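Local coordinates for Low molecular weight protein-tyrosine-phosphatase ptpA (Staphylococcus aureus, PDB 3ROF) that hydrolyses phosphotyrosine in proteins to tyrosine and phosphate and is probably secreted during infection to counteract host defences, at residues 20-25 / 61-66; 27-32 / 67-72; 97-102 / 107-112. All blocks are in the same frame, centred on the assembly; numbering follows the deposited sequence. Where two conformers were deposited one is given.

From the N terminus, strand 7-13 leads into helix 19-33, which supplies the first segment of two contacts in turn, 20-25 and then 27-32. The chain next adds strand 39-45, reaches helix 57-65 and returns: contact 1 closes a 35-residue excursion at 61-66, and contact 2 closes one of 34 residues in the loop that follows. Their segments alternate, so the two closures cross, and they touch where L63 O meets I68 N. Contact 3 comes later in series, across the chain's centre; only four residues separate its segments, and it ties helix 92-101 to strand 108-111, at one edge of the four-stranded parallel sheet.

Contact 1 of 3, residues 20-25 / 61-66; sequences SPMAEA and KILNKH
M22 and A25, one turn apart on helix 19-33, receive I62 and L63 from helix 57-65. The two short helical segments run nearly parallel, with 20° between their directions and axes 10.6 Å apart, and the meeting is wholly apolar. M22 can be followed outward atom by atom. Its CB does not point at the other helix, but with CG anti to the backbone N (chi1 -166°) the chain swings across to it. CG then lies 4.0 Å from L63 CD2, and SD reaches a methyl of the preceding residue, I62 CG2, at 4.1 Å. At chi3 the chain bends, and CE ends 4.3 Å from I62 CG1, the two side chains crossing at a slant. L63 forks against the same helix: its CD1 rests on A25 CB at 3.7 Å, while CD2 sits between that methyl, 4.0 Å away, and M22 CG. The leucine tip thus spans the turn from M22 to A25. Helix 132-153 closes over the pair, with Y136 touching both M22 and I62, V135 touching M22 and F132 touching I62. M22 also lies about 6 Å, side chain to side chain, from R19, probably catalytic. The contact therefore packs the first turns of the helix that follows the CX5R phosphate-binding loop, C13 to R19, that low molecular weight phosphatases share with other cysteine-based tyrosine phosphatases.

Contact 2 of 3, residues 27-32 / 67-72; sequences MRQRLK and NIPFDG
Q29 and I68 bring the two backbones closest, 6.6 Å between CA atoms, where the irregular segment 67-72 passes beside a turn of helix 19-33 just after leaving helix 57-65. That departure is a Schellman motif: N67, with a positive phi of 56°, is its C-prime residue, and I68 N reaches back to L63 O. Across the gap, Q29 carries the direct contact. Its CG stands anti to the backbone N (chi1 -177°) and the chain then bends at chi2, which brings the amide over to P69, the two side chains crossing at about a right angle. OE1 lies 3.3 Å from P69 CD and 3.7 Å from P69 CG, so the amide oxygen rests against the proline ring, while NE2 is hydrogen-bonded to D33 OD1 one turn further along its own helix. Nearer the backbone, Q29 CB and I68 CG2 sit at a looser 4.2 Å. A water supplies the polar link: it accepts from R28 NH1 at 2.8 Å and donates to P69 O at 3.1 Å. The other terminal nitrogen of the guanidinium, R28 NH2, forms a salt bridge with E24 OE2. I68 and F70 both lean on L63 of helix 57-65. Around the rest of segment 27-32, M27 and L31 pack on V41 of strand 39-45, and R30 lies against C143 and I147 of helix 132-153.

Contact 3 of 3, residues 97-102 / 107-112; sequences NIKSIN and GQLFKL
Two residues beyond L109, which meets I98 and K99, the ammonium K111 NZ is gripped by a salt bridge to D122 OD1 and a hydrogen bond to Q92 OE1. Because Q92 opens helix 92-101, the second bond pins the end of strand 108-111 to the start of the helix before it. Helix and strand belong to the beta-alpha-beta unit built from strand 86-89, helix 92-101 and strand 108-111, whose two strands pair in the parallel sheet through backbone bonds such as those of F110 with I87 and A89. L109 does the work across the contact. Its CG is anti to the backbone N (chi1 176°), and the branch opens against neighbouring helix residues. CD1 meets the tip of I98, its CD1, at 4.0 Å. CD2 presses on the aliphatic base of K99, 3.8 Å from CG; beyond that the lysine bends at chi3 (-74°) and leads its NZ away from the leucine. Buried I98 goes deeper than K99, touching I87 and V12 in the sheet as well as F78 and L105 from loops, whereas L109 adds contacts to I87 and V95. As the helix gives way to a loop, N102 fixes the exit: ND2 bonds to D82 O, OD1 accepts from N104 N, and N102 N donates to I98 O at 2.9 Å.

Contact 1 of 3, residues 20-25 / 61-66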
ATOM      1  N   SER A  20       4.898   1.624  -1.113  1.00  3.71           N
ATOM      2  CA  SER A  20       3.952   0.883  -0.299  1.00  3.77           C
ATOM      3  C   SER A  20       4.256   0.961   1.198  1.00  4.22           C
ATOM      4  O   SER A  20       3.309   0.975   1.967  1.00  3.83           O
ATOM      5  CB  SER A  20       3.751  -0.552  -0.790  1.00  4.30           C
ATOM      6  OG  SER A  20       4.919  -1.359  -0.714  1.00  4.59           O
ATOM      7  N   PRO A  21       5.526   1.042   1.660  1.00  4.01           N
ATOM      8  CA  PRO A  21       5.700   1.244   3.091  1.00  3.80           C
ATOM      9  C   PRO A  21       5.150   2.601   3.525  1.00  4.01           C
ATOM     10  O   PRO A  21       4.592   2.741   4.617  1.00  4.39           O
ATOM     11  CB  PRO A  21       7.234   1.161   3.295  1.00  5.06           C
ATOM     12  CG  PRO A  21       7.693   0.310   2.152  1.00  5.12           C
ATOM     13  CD  PRO A  21       6.818   0.757   0.985  1.00  3.87           C
ATOM     14  N   MET A  22       5.360   3.630   2.697  1.00  3.86           N
ATOM     15  CA  MET A  22       4.846   4.925   3.068  1.00  4.39           C
ATOM     16  C   MET A  22       3.319   4.880   3.238  1.00  3.82           C
ATOM     17  O   MET A  22       2.757   5.388   4.218  1.00  4.49           O
ATOM     18  CB  MET A  22       5.227   5.996   2.029  1.00  4.43           C
ATOM     19  CG  MET A  22       4.995   7.358   2.572  1.00  4.79           C
ATOM     20  SD  MET A  22       5.070   8.707   1.368  1.00  5.62           S
ATOM     21  CE  MET A  22       6.749   8.578   0.768  1.00  7.18           C
ATOM     22  N   ALA A  23       2.647   4.284   2.249  1.00  3.76           N
ATOM     23  CA  ALA A  23       1.213   4.162   2.293  1.00  4.17           C
ATOM     24  C   ALA A  23       0.742   3.335   3.503  1.00  3.95           C
ATOM     25  O   ALA A  23      -0.224   3.681   4.160  1.00  4.20           O
ATOM     26  CB  ALA A  23       0.677   3.577   0.995  1.00  3.97           C
ATOM     27  N   GLU A  24       1.435   2.205   3.765  1.00  3.75           N
ATOM     28  CA  GLU A  24       1.071   1.359   4.884  1.00  4.14           C
ATOM     29  C   GLU A  24       1.110   2.153   6.170  1.00  4.57           C
ATOM     30  O   GLU A  24       0.190   2.079   6.991  1.00  4.19           O
ATOM     31  CB  GLU A  24       2.022   0.158   4.975  1.00  4.87           C
ATOM     32  CG  GLU A  24       1.844  -0.646   6.222  1.00  5.62           C
ATOM     33  CD  GLU A  24       2.838  -1.768   6.424  1.00  5.92           C
ATOM     34  OE1 GLU A  24       3.692  -2.039   5.569  1.00  8.50           O
ATOM     35  OE2 GLU A  24       2.777  -2.369   7.538  1.00  8.10           O
ATOM     36  N   ALA A  25       2.217   2.871   6.404  1.00  4.17           N
ATOM     37  CA  ALA A  25       2.376   3.581   7.665  1.00  5.11           C
ATOM     38  C   ALA A  25       1.323   4.692   7.814  1.00  4.44           C
ATOM     39  O   ALA A  25       0.762   4.886   8.887  1.00  4.96           O
ATOM     40  CB  ALA A  25       3.771   4.154   7.747  1.00  6.56           C
ATOM     41  N   LYS A  61      12.324   9.465   6.150  1.00  6.13           N
ATOM     42  CA  LYS A  61      12.388  10.874   6.459  1.00  7.18           C
ATOM     43  C   LYS A  61      11.002  11.521   6.424  1.00  8.27           C
ATOM     44  O   LYS A  61      10.688  12.340   7.291  1.00  8.38           O
ATOM     45  CB  LYS A  61      13.322  11.601   5.493  1.00  8.67           C
ATOM     46  CG  LYS A  61      14.780  11.350   5.778  1.00 10.28           C
ATOM     47  CD  LYS A  61      15.679  12.003   4.708  1.00 16.22           C
ATOM     48  CE  LYS A  61      17.145  11.924   5.079  1.00 40.49           C
ATOM     49  NZ  LYS A  61      17.948  12.697   4.087  1.00 54.95           N
ATOM     50  N   ILE A  62      10.190  11.202   5.417  1.00  7.14           N
ATOM     51  CA  ILE A  62       8.837  11.769   5.318  1.00  8.34           C
ATOM     52  C   ILE A  62       8.000  11.319   6.479  1.00  6.84           C
ATOM     53  O   ILE A  62       7.275  12.133   7.054  1.00  8.99           O
ATOM     54  CB  ILE A  62       8.098  11.223   4.045  1.00 18.49           C
ATOM     55  CG1 ILE A  62       8.618  11.893   2.801  1.00 19.10           C
ATOM     56  CG2 ILE A  62       6.560  11.403   4.149  1.00 23.57           C
ATOM     57  CD1 ILE A  62       8.122  13.319   2.638  1.00 31.32           C
ATOM     58  N   LEU A  63       8.071  10.035   6.822  1.00  6.70           N
ATOM     59  CA  LEU A  63       7.274   9.559   7.930  1.00  7.42           C
ATOM     60  C   LEU A  63       7.724  10.192   9.253  1.00  9.27           C
ATOM     61  O   LEU A  63       6.895  10.606  10.073  1.00  8.94           O
ATOM     62  CB  LEU A  63       7.323   8.038   7.986  1.00  7.15           C
ATOM     63  CG  LEU A  63       6.688   7.326   6.778  1.00  5.66           C
ATOM     64  CD1 LEU A  63       6.917   5.832   6.925  1.00  7.22           C
ATOM     65  CD2 LEU A  63       5.204   7.669   6.602  1.00  6.24           C
ATOM     66  N   ASN A  64       9.029  10.291   9.462  1.00  7.89           N
ATOM     67  CA  ASN A  64       9.530  10.927  10.686  1.00  7.95           C
ATOM     68  C   ASN A  64       9.075  12.389  10.765  1.00 10.64           C
ATOM     69  O   ASN A  64       8.703  12.873  11.821  1.00 13.77           O
ATOM     70  CB  ASN A  64      11.051  10.876  10.727  1.00  9.71           C
ATOM     71  CG  ASN A  64      11.596   9.474  11.021  1.00  9.22           C
ATOM     72  OD1 ASN A  64      10.883   8.620  11.555  1.00 11.06           O
ATOM     73  ND2 ASN A  64      12.860   9.242  10.692  1.00 10.02           N
ATOM     74  N   LYS A  65       9.101  13.093   9.639  1.00  9.68           N
ATOM     75  CA  LYS A  65       8.788  14.523   9.589  1.00 11.90           C
ATOM     76  C   LYS A  65       7.363  14.748  10.058  1.00 11.17           C
ATOM     77  O   LYS A  65       7.050  15.764  10.644  1.00 14.86           O
ATOM     78  CB  LYS A  65       8.914  15.037   8.146  1.00 13.67           C
ATOM     79  CG  LYS A  65       8.472  16.468   7.953  1.00 24.06           C
ATOM     80  CD  LYS A  65       8.710  16.917   6.518  1.00 39.22           C
ATOM     81  CE  LYS A  65       8.318  18.379   6.323  1.00 49.52           C
ATOM     82  NZ  LYS A  65       8.786  18.920   5.016  1.00 62.65           N
ATOM     83  N   HIS A  66       6.492  13.783   9.752  1.00 10.87           N
ATOM     84  CA  HIS A  66       5.058  13.880  10.064  1.00 12.66           C
ATOM     85  C   HIS A  66       4.642  13.032  11.282  1.00 13.44           C
ATOM     86  O   HIS A  66       3.454  12.830  11.542  1.00 13.48           O
ATOM     87  CB  HIS A  66       4.241  13.533   8.818  1.00 11.99           C
ATOM     88  CG  HIS A  66       4.441  14.492   7.700  1.00 11.21           C
ATOM     89  ND1 HIS A  66       3.927  15.772   7.719  1.00 14.15           N
ATOM     90  CD2 HIS A  66       5.098  14.368   6.529  1.00 13.58           C
ATOM     91  CE1 HIS A  66       4.267  16.394   6.603  1.00 16.38           C
ATOM     92  NE2 HIS A  66       4.990  15.563   5.873  1.00 13.08           N
TER

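Contact 2 of 3, residues 27-32 / 67-72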
ATOM      1  N   MET A  27      -1.650   4.870   6.349  0.66  4.49           N
ATOM      2  CA  MET A  27      -2.945   4.228   6.507  0.66  4.64           C
ATOM      3  C   MET A  27      -3.148   3.705   7.929  0.66  4.65           C
ATOM      4  O   MET A  27      -4.204   3.927   8.543  0.66  5.12           O
ATOM      5  CB  MET A  27      -3.058   3.077   5.497  0.66  5.76           C
ATOM      6  CG  MET A  27      -4.375   2.329   5.490  0.66  6.24           C
ATOM      7  SD  MET A  27      -5.633   3.304   4.662  0.66  7.77           S
ATOM      8  CE  MET A  27      -6.879   2.027   4.405  0.66 13.73           C
ATOM      9  N   ARG A  28      -2.113   3.028   8.461  1.00  4.50           N
ATOM     10  CA  ARG A  28      -2.227   2.516   9.826  1.00  4.77           C
ATOM     11  C   ARG A  28      -2.478   3.645  10.822  1.00  4.93           C
ATOM     12  O   ARG A  28      -3.345   3.535  11.708  1.00  6.03           O
ATOM     13  CB  ARG A  28      -0.961   1.746  10.204  1.00  5.31           C
ATOM     14  CG  ARG A  28      -0.977   1.254  11.640  1.00  7.70           C
ATOM     15  CD  ARG A  28       0.247   0.374  11.956  1.00  9.08           C
ATOM     16  NE  ARG A  28       0.183  -0.850  11.169  1.00  8.35           N
ATOM     17  CZ  ARG A  28       1.012  -1.193  10.187  1.00  7.23           C
ATOM     18  NH1 ARG A  28       2.113  -0.513   9.951  1.00  7.29           N
ATOM     19  NH2 ARG A  28       0.723  -2.246   9.453  1.00  9.78           N
ATOM     20  N   GLN A  29      -1.732   4.737  10.707  1.00  5.53           N
ATOM     21  CA  GLN A  29      -1.919   5.835  11.629  1.00  5.54           C
ATOM     22  C   GLN A  29      -3.282   6.491  11.435  1.00  5.40           C
ATOM     23  O   GLN A  29      -3.913   6.899  12.404  1.00  6.36           O
ATOM     24  CB  GLN A  29      -0.786   6.851  11.473  1.00  6.80           C
ATOM     25  CG  GLN A  29      -0.898   7.980  12.481  1.00 10.09           C
ATOM     26  CD  GLN A  29      -0.690   7.496  13.923  1.00 12.02           C
ATOM     27  OE1 GLN A  29       0.198   6.694  14.232  1.00 14.15           O
ATOM     28  NE2 GLN A  29      -1.511   8.020  14.826  1.00 19.78           N
ATOM     29  N   ARG A  30      -3.728   6.612  10.181  1.00  5.31           N
ATOM     30  CA  ARG A  30      -4.992   7.259   9.905  1.00  4.82           C
ATOM     31  C   ARG A  30      -6.133   6.447  10.537  1.00  4.92           C
ATOM     32  O   ARG A  30      -7.070   7.048  11.097  1.00  5.81           O
ATOM     33  CB  ARG A  30      -5.192   7.437   8.390  1.00  5.09           C
ATOM     34  CG  ARG A  30      -6.435   8.256   8.082  1.00  5.31           C
ATOM     35  CD  ARG A  30      -6.353   9.606   8.742  1.00  5.77           C
ATOM     36  NE  ARG A  30      -7.381  10.522   8.272  1.00  6.90           N
ATOM     37  CZ  ARG A  30      -7.399  11.791   8.642  1.00  6.63           C
ATOM     38  NH1 ARG A  30      -6.528  12.222   9.537  1.00  8.19           N
ATOM     39  NH2 ARG A  30      -8.298  12.608   8.122  1.00  7.42           N
ATOM     40  N   LEU A  31      -6.085   5.128  10.390  1.00  4.99           N
ATOM     41  CA  LEU A  31      -7.112   4.304  10.989  1.00  5.67           C
ATOM     42  C   LEU A  31      -7.136   4.467  12.503  1.00  6.25           C
ATOM     43  O   LEU A  31      -8.197   4.529  13.125  1.00  8.00           O
ATOM     44  CB  LEU A  31      -6.849   2.849  10.646  1.00  6.15           C
ATOM     45  CG  LEU A  31      -7.079   2.485   9.185  1.00  4.86           C
ATOM     46  CD1 LEU A  31      -6.378   1.203   8.761  1.00  5.45           C
ATOM     47  CD2 LEU A  31      -8.579   2.404   8.854  1.00  6.12           C
ATOM     48  N   LYS A  32      -5.958   4.538  13.120  1.00  6.78           N
ATOM     49  CA  LYS A  32      -5.867   4.771  14.548  0.56  8.38           C
ATOM     50  C   LYS A  32      -6.529   6.104  14.919  1.00  7.32           C
ATOM     51  O   LYS A  32      -7.344   6.195  15.844  1.00  9.28           O
ATOM     52  CB  LYS A  32      -4.403   4.745  14.965  0.56  8.67           C
ATOM     53  CG  LYS A  32      -4.178   4.877  16.427  0.56 12.10           C
ATOM     54  CD  LYS A  32      -2.693   4.869  16.775  0.56 23.09           C
ATOM     55  CE  LYS A  32      -2.491   4.980  18.289  0.56 36.01           C
ATOM     56  NZ  LYS A  32      -1.050   4.935  18.667  0.56 48.57           N
ATOM     57  N   ASN A  67       5.636  12.542  12.021  1.00 11.93           N
ATOM     58  CA  ASN A  67       5.387  11.773  13.229  1.00 11.57           C
ATOM     59  C   ASN A  67       4.492  10.557  12.986  1.00 12.39           C
ATOM     60  O   ASN A  67       3.545  10.280  13.737  1.00 15.67           O
ATOM     61  CB  ASN A  67       4.776  12.676  14.294  1.00 21.76           C
ATOM     62  CG  ASN A  67       5.735  13.759  14.717  1.00 23.70           C
ATOM     63  OD1 ASN A  67       6.870  13.474  15.067  1.00 21.59           O
ATOM     64  ND2 ASN A  67       5.307  15.009  14.623  1.00 37.78           N
ATOM     65  N   ILE A  68       4.843   9.804  11.954  1.00  9.37           N
ATOM     66  CA  ILE A  68       4.110   8.601  11.588  1.00  8.64           C
ATOM     67  C   ILE A  68       5.033   7.406  11.878  1.00  8.08           C
ATOM     68  O   ILE A  68       6.071   7.269  11.252  1.00  8.75           O
ATOM     69  CB  ILE A  68       3.677   8.626  10.108  1.00  6.96           C
ATOM     70  CG1 ILE A  68       2.807   9.849   9.833  1.00  9.86           C
ATOM     71  CG2 ILE A  68       2.966   7.341   9.750  1.00  8.61           C
ATOM     72  CD1 ILE A  68       2.579  10.074   8.355  1.00 11.80           C
ATOM     73  N   PRO A  69       4.667   6.515  12.803  1.00  8.48           N
ATOM     74  CA  PRO A  69       5.549   5.378  13.100  1.00  8.83           C
ATOM     75  C   PRO A  69       5.580   4.309  12.024  1.00  8.33           C
ATOM     76  O   PRO A  69       4.608   4.085  11.283  1.00  8.85           O
ATOM     77  CB  PRO A  69       4.983   4.811  14.406  1.00 12.87           C
ATOM     78  CG  PRO A  69       3.608   5.270  14.459  1.00 17.35           C
ATOM     79  CD  PRO A  69       3.463   6.519  13.645  1.00 10.73           C
ATOM     80  N   PHE A  70       6.738   3.676  11.898  1.00  7.28           N
ATOM     81  CA  PHE A  70       6.912   2.556  10.982  1.00  6.45           C
ATOM     82  C   PHE A  70       7.696   1.411  11.642  1.00  8.42           C
ATOM     83  O   PHE A  70       8.306   0.600  10.970  1.00  7.90           O
ATOM     84  CB  PHE A  70       7.556   2.989   9.652  1.00  6.73           C
ATOM     85  CG  PHE A  70       8.846   3.709   9.800  1.00  7.79           C
ATOM     86  CD1 PHE A  70      10.049   3.042   9.713  1.00 10.58           C
ATOM     87  CD2 PHE A  70       8.869   5.064   9.963  1.00  8.72           C
ATOM     88  CE1 PHE A  70      11.271   3.725   9.850  1.00 13.10           C
ATOM     89  CE2 PHE A  70      10.072   5.753  10.082  1.00 12.10           C
ATOM     90  CZ  PHE A  70      11.272   5.080  10.032  1.00 14.74           C
ATOM     91  N   ASP A  71       7.611   1.313  12.979  1.00 10.20           N
ATOM     92  CA  ASP A  71       8.315   0.279  13.740  1.00 10.48           C
ATOM     93  C   ASP A  71       8.030  -1.100  13.195  1.00 12.83           C
ATOM     94  O   ASP A  71       6.879  -1.470  13.004  1.00 16.39           O
ATOM     95  CB  ASP A  71       7.875   0.337  15.188  1.00 17.28           C
ATOM     96  CG  ASP A  71       8.179   1.645  15.775  1.00 18.63           C
ATOM     97  OD1 ASP A  71       9.276   1.742  16.352  1.00 22.82           O
ATOM     98  OD2 ASP A  71       7.386   2.578  15.558  1.00 21.09           O
ATOM     99  N   GLY A  72       9.094  -1.860  12.922  1.00 12.82           N
ATOM    100  CA  GLY A  72       8.956  -3.246  12.528  1.00 14.62           C
ATOM    101  C   GLY A  72       8.650  -3.449  11.051  1.00 13.03           C
ATOM    102  O   GLY A  72       8.616  -4.583  10.592  1.00 16.65           O
TER
HETATM  103  O   HOH W   1       3.512   1.251  11.693  1.00 14.21           O

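Contact 3 of 3, residues 97-102 / 107-112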
ATOM      1  N   ASN A  97       2.116  -7.157 -12.751  1.00  7.09           N
ATOM      2  CA  ASN A  97       2.982  -8.164 -12.141  1.00  7.39           C
ATOM      3  C   ASN A  97       2.232  -8.945 -11.035  1.00  8.09           C
ATOM      4  O   ASN A  97       2.424 -10.152 -10.896  1.00  7.08           O
ATOM      5  CB  ASN A  97       4.262  -7.548 -11.559  1.00  7.07           C
ATOM      6  CG  ASN A  97       5.185  -6.872 -12.595  1.00  7.63           C
ATOM      7  OD1 ASN A  97       6.067  -6.115 -12.191  1.00  7.68           O
ATOM      8  ND2 ASN A  97       4.970  -7.087 -13.877  1.00  9.35           N
ATOM      9  N   ILE A  98       1.407  -8.265 -10.236  1.00  6.64           N
ATOM     10  CA  ILE A  98       0.572  -8.951  -9.248  1.00  7.53           C
ATOM     11  C   ILE A  98      -0.240 -10.045  -9.940  1.00  7.51           C
ATOM     12  O   ILE A  98      -0.322 -11.175  -9.434  1.00  8.26           O
ATOM     13  CB  ILE A  98      -0.349  -7.959  -8.546  1.00  7.35           C
ATOM     14  CG1 ILE A  98       0.464  -7.084  -7.599  1.00  6.65           C
ATOM     15  CG2 ILE A  98      -1.436  -8.685  -7.790  1.00  9.22           C
ATOM     16  CD1 ILE A  98      -0.277  -5.836  -7.141  1.00  7.61           C
ATOM     17  N   LYS A  99      -0.913  -9.715 -11.036  1.00  8.36           N
ATOM     18  CA  LYS A  99      -1.812 -10.666 -11.672  1.00  8.97           C
ATOM     19  C   LYS A  99      -1.050 -11.822 -12.300  1.00  8.41           C
ATOM     20  O   LYS A  99      -1.560 -12.937 -12.360  1.00 10.75           O
ATOM     21  CB  LYS A  99      -2.694  -9.992 -12.717  1.00 11.47           C
ATOM     22  CG  LYS A  99      -3.645  -8.972 -12.130  1.00 16.46           C
ATOM     23  CD  LYS A  99      -4.654  -8.479 -13.156  1.00 37.50           C
ATOM     24  CE  LYS A  99      -4.045  -7.522 -14.165  1.00 51.02           C
ATOM     25  NZ  LYS A  99      -5.073  -6.989 -15.113  1.00 65.00           N
ATOM     26  N   SER A 100       0.168 -11.568 -12.761  1.00  9.41           N
ATOM     27  CA  SER A 100       1.029 -12.640 -13.284  1.00 10.10           C
ATOM     28  C   SER A 100       1.556 -13.562 -12.183  1.00  8.97           C
ATOM     29  O   SER A 100       1.644 -14.774 -12.357  1.00 11.16           O
ATOM     30  CB  SER A 100       2.221 -12.034 -14.015  1.00 11.91           C
ATOM     31  OG  SER A 100       1.808 -11.341 -15.168  1.00 21.29           O
ATOM     32  N   ILE A 101       1.936 -12.959 -11.049  1.00  8.60           N
ATOM     33  CA  ILE A 101       2.464 -13.715  -9.910  1.00  9.09           C
ATOM     34  C   ILE A 101       1.381 -14.596  -9.281  1.00  9.39           C
ATOM     35  O   ILE A 101       1.632 -15.762  -8.981  1.00 11.35           O
ATOM     36  CB  ILE A 101       3.125 -12.800  -8.852  1.00  8.69           C
ATOM     37  CG1 ILE A 101       4.387 -12.134  -9.417  1.00  8.58           C
ATOM     38  CG2 ILE A 101       3.440 -13.586  -7.593  1.00  8.83           C
ATOM     39  CD1 ILE A 101       4.795 -10.908  -8.626  1.00  7.64           C
ATOM     40  N   ASN A 102       0.203 -14.026  -9.058  1.00 10.18           N
ATOM     41  CA  ASN A 102      -0.920 -14.784  -8.526  1.00  9.95           C
ATOM     42  C   ASN A 102      -2.176 -14.591  -9.386  1.00 10.80           C
ATOM     43  O   ASN A 102      -3.027 -13.739  -9.120  1.00 12.21           O
ATOM     44  CB  ASN A 102      -1.210 -14.434  -7.064  1.00 12.49           C
ATOM     45  CG  ASN A 102      -2.255 -15.382  -6.455  1.00 12.45           C
ATOM     46  OD1 ASN A 102      -2.663 -16.352  -7.096  1.00 14.66           O
ATOM     47  ND2 ASN A 102      -2.667 -15.130  -5.247  1.00 14.37           N
ATOM     48  N   GLY A 107      -8.893 -11.314  -3.797  1.00 11.14           N
ATOM     49  CA  GLY A 107      -9.180  -9.989  -3.278  1.00  9.31           C
ATOM     50  C   GLY A 107      -9.429  -8.983  -4.377  1.00 11.13           C
ATOM     51  O   GLY A 107      -9.159  -9.247  -5.548  1.00 14.60           O
ATOM     52  N   GLN A 108      -9.886  -7.805  -3.986  1.00  8.04           N
ATOM     53  CA  GLN A 108     -10.160  -6.698  -4.903  1.00  8.56           C
ATOM     54  C   GLN A 108      -8.874  -5.918  -5.138  1.00  8.35           C
ATOM     55  O   GLN A 108      -8.258  -5.435  -4.199  1.00  9.15           O
ATOM     56  CB  GLN A 108     -11.197  -5.789  -4.298  1.00  8.87           C
ATOM     57  CG  GLN A 108     -12.520  -6.514  -4.101  1.00 11.65           C
ATOM     58  CD  GLN A 108     -13.522  -5.671  -3.405  1.00 12.02           C
ATOM     59  OE1 GLN A 108     -13.801  -4.568  -3.857  1.00 22.58           O
ATOM     60  NE2 GLN A 108     -14.080  -6.163  -2.310  1.00 15.38           N
ATOM     61  N   LEU A 109      -8.537  -5.755  -6.405  1.00  8.75           N
ATOM     62  CA  LEU A 109      -7.286  -5.102  -6.799  1.00  8.40           C
ATOM     63  C   LEU A 109      -7.592  -3.741  -7.418  1.00  7.99           C
ATOM     64  O   LEU A 109      -8.363  -3.638  -8.374  1.00 10.78           O
ATOM     65  CB  LEU A 109      -6.572  -6.003  -7.801  1.00  9.49           C
ATOM     66  CG  LEU A 109      -5.272  -5.486  -8.433  1.00  9.87           C
ATOM     67  CD1 LEU A 109      -4.220  -5.164  -7.409  1.00  9.72           C
ATOM     68  CD2 LEU A 109      -4.769  -6.496  -9.415  1.00 13.73           C
ATOM     69  N   PHE A 110      -6.970  -2.699  -6.874  1.00  6.91           N
ATOM     70  CA  PHE A 110      -7.154  -1.303  -7.307  1.00  7.16           C
ATOM     71  C   PHE A 110      -5.785  -0.673  -7.448  1.00  6.61           C
ATOM     72  O   PHE A 110      -4.823  -1.165  -6.874  1.00  8.12           O
ATOM     73  CB  PHE A 110      -7.908  -0.502  -6.260  1.00  8.47           C
ATOM     74  CG  PHE A 110      -9.269  -0.997  -5.995  1.00 11.08           C
ATOM     75  CD1 PHE A 110     -10.298  -0.681  -6.860  1.00 21.74           C
ATOM     76  CD2 PHE A 110      -9.582  -1.705  -4.859  1.00 12.64           C
ATOM     77  CE1 PHE A 110     -11.596  -1.105  -6.615  1.00 25.95           C
ATOM     78  CE2 PHE A 110     -10.909  -2.145  -4.616  1.00 15.07           C
ATOM     79  CZ  PHE A 110     -11.886  -1.829  -5.495  1.00 21.97           C
ATOM     80  N   LYS A 111      -5.714   0.468  -8.140  1.00  6.66           N
ATOM     81  CA  LYS A 111      -4.600   1.403  -8.013  1.00  6.72           C
ATOM     82  C   LYS A 111      -4.953   2.448  -6.970  1.00  6.31           C
ATOM     83  O   LYS A 111      -6.090   2.871  -6.865  1.00  6.29           O
ATOM     84  CB  LYS A 111      -4.297   2.087  -9.336  1.00  7.30           C
ATOM     85  CG  LYS A 111      -3.701   1.174 -10.363  1.00 12.38           C
ATOM     86  CD  LYS A 111      -3.420   2.010 -11.686  1.00 17.80           C
ATOM     87  CE  LYS A 111      -2.883   1.197 -12.830  1.00 14.55           C
ATOM     88  NZ  LYS A 111      -2.757   2.120 -13.973  1.00 13.21           N
ATOM     89  N   LEU A 112      -3.941   2.884  -6.215  1.00  5.28           N
ATOM     90  CA  LEU A 112      -4.104   3.892  -5.181  1.00  5.79           C
ATOM     91  C   LEU A 112      -4.890   5.086  -5.683  1.00  5.16           C
ATOM     92  O   LEU A 112      -5.806   5.588  -4.987  1.00  5.54           O
ATOM     93  CB  LEU A 112      -2.756   4.336  -4.673  1.00  5.82           C
ATOM     94  CG  LEU A 112      -2.788   5.409  -3.569  1.00  6.03           C
ATOM     95  CD1 LEU A 112      -3.238   4.837  -2.262  1.00  9.91           C
ATOM     96  CD2 LEU A 112      -1.433   6.070  -3.400  1.00 10.58           C
TER